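Local coordinates for acetyltransferase (Sinorhizobium meliloti, PDB 4JXQ) that acetylates phosphinothricin as a GNAT-superfamily acetyltransferase, using acetyl-CoA as the acetyl donor, at the interface of chains A and B. Numbering follows the deposited sequence. Chains: chain A/B, Acetyltransferase.

The interface of chains A and B. Residues chain A 78-80, 185-186; chain B 32, 34-35.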
# COMPACT_ATOMS: atom_id res chain seq x y z
N ARG A 78 -2.17 8.16 -4.63
CA ARG A 78 -1.40 9.38 -4.64
C ARG A 78 -0.97 9.66 -6.07
O ARG A 78 -0.69 8.77 -6.85
CB ARG A 78 -0.20 9.33 -3.77
CG ARG A 78 -0.45 9.10 -2.26
CD ARG A 78 -1.38 10.14 -1.69
NE ARG A 78 -1.33 10.18 -0.23
CZ ARG A 78 -2.32 10.62 0.53
NH1 ARG A 78 -2.20 10.61 1.86
NH2 ARG A 78 -3.47 11.03 -0.02
N THR A 79 -0.92 10.93 -6.42
CA THR A 79 -0.71 11.39 -7.77
C THR A 79 0.40 10.67 -8.51
O THR A 79 0.21 10.26 -9.66
CB THR A 79 -0.44 12.93 -7.80
OG1 THR A 79 -1.46 13.57 -7.06
CG2 THR A 79 -0.38 13.41 -9.18
N ALA A 80 1.58 10.57 -7.93
CA ALA A 80 2.72 10.04 -8.65
C ALA A 80 2.56 8.57 -8.99
O ALA A 80 3.26 8.10 -9.87
CB ALA A 80 4.03 10.33 -7.99
N ARG A 185 -5.43 14.18 -9.81
CA ARG A 185 -4.88 15.53 -10.00
C ARG A 185 -5.83 16.54 -9.33
O ARG A 185 -7.04 16.44 -9.45
CB ARG A 185 -4.76 15.87 -11.48
CG ARG A 185 -4.16 14.79 -12.33
CD ARG A 185 -2.77 14.36 -11.90
NE ARG A 185 -1.75 15.38 -11.97
CZ ARG A 185 -1.09 15.70 -13.06
NH1 ARG A 185 -1.35 15.07 -14.19
NH2 ARG A 185 -0.13 16.58 -13.01
N SER A 186 -5.28 17.54 -8.69
CA SER A 186 -6.14 18.45 -7.92
C SER A 186 -5.41 19.76 -7.68
O SER A 186 -4.31 19.97 -8.19
CB SER A 186 -6.62 17.78 -6.62
OG SER A 186 -5.57 17.71 -5.68
OXT SER A 186 -5.95 20.66 -7.02
N TYR B 32 4.54 11.06 -2.79
CA TYR B 32 4.02 11.00 -4.14
C TYR B 32 2.76 11.82 -4.29
O TYR B 32 2.20 11.88 -5.39
CB TYR B 32 3.83 9.54 -4.52
CG TYR B 32 5.11 8.80 -4.91
CD1 TYR B 32 6.37 9.33 -4.71
CD2 TYR B 32 5.03 7.54 -5.43
CE1 TYR B 32 7.52 8.57 -4.99
CE2 TYR B 32 6.17 6.81 -5.75
CZ TYR B 32 7.41 7.34 -5.50
OH TYR B 32 8.56 6.61 -5.76
N GLU B 34 1.03 15.35 -5.01
CA GLU B 34 1.38 16.46 -5.85
C GLU B 34 0.93 17.84 -5.38
O GLU B 34 1.65 18.83 -5.52
CB GLU B 34 0.84 16.26 -7.28
CG GLU B 34 0.89 17.48 -8.16
CD GLU B 34 0.27 17.23 -9.54
OE1 GLU B 34 -0.95 16.91 -9.63
OE2 GLU B 34 1.01 17.38 -10.52
N THR B 35 -0.27 17.88 -4.78
CA THR B 35 -0.85 19.14 -4.30
C THR B 35 -0.75 19.20 -2.81
O THR B 35 -1.22 18.29 -2.12
CB THR B 35 -2.31 19.22 -4.76
OG1 THR B 35 -2.35 19.21 -6.18
CG2 THR B 35 -2.97 20.53 -4.30
O HOH W 1 -2.00 15.51 -4.69
O HOH W 2 -2.70 16.90 -7.56
O HOH W 3 -1.65 21.35 -7.61
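B:Glu34 reaches across to A:Arg185 in a salt bridge through OE2 and NH2, a worked example of how a chain terminus can be clasped by a neighbouring subunit. With CG anti to its backbone N (chi1 168°), the glutamate chain runs out extended and presents its carboxylate at the edge of the guanidinium. NE of A:Arg185, the second donor of this two-point grip, meets OE1 of B:Glu34 at 2.9 Å, almost straight and within the guanidinium plane, while its NH2 meets the syn lone pair of OE2 of B:Glu34, also at 2.9 Å. NE lies on the syn side of OE1 but 24° out of the carboxylate plane, in keeping with the 30° between the two flat groups. With both oxygens bonded, this nearly coplanar, side-on grip should limit rotation of the carboxylate. CB of B:Glu34 packs 3.6 Å from CB of A:Thr79.

The last residue, A:Ser186, is held next door: OG1 of B:Thr35 donates to its carboxylate O at 2.9 Å, coming from above the carboxylate plane. Water 2 links the backbone N of A:Ser186 to B:Thr35 OG1 and B:Glu34 OE1, and water 1 joins A:Thr79 OG1 to the backbone N atoms of B:Glu34 and B:Thr35. Beyond this polar cluster, A:Ala80 N bonds B:Tyr32 O at 2.9 Å, and the alanine methyl sits against CB and CG of the tyrosine.

The patch thus pins the C-terminal end and 3-10 helix 79-81 of one chain to a loop of the other; its two-fold twin repeats the clasp, probably helping to hold a homodimer together.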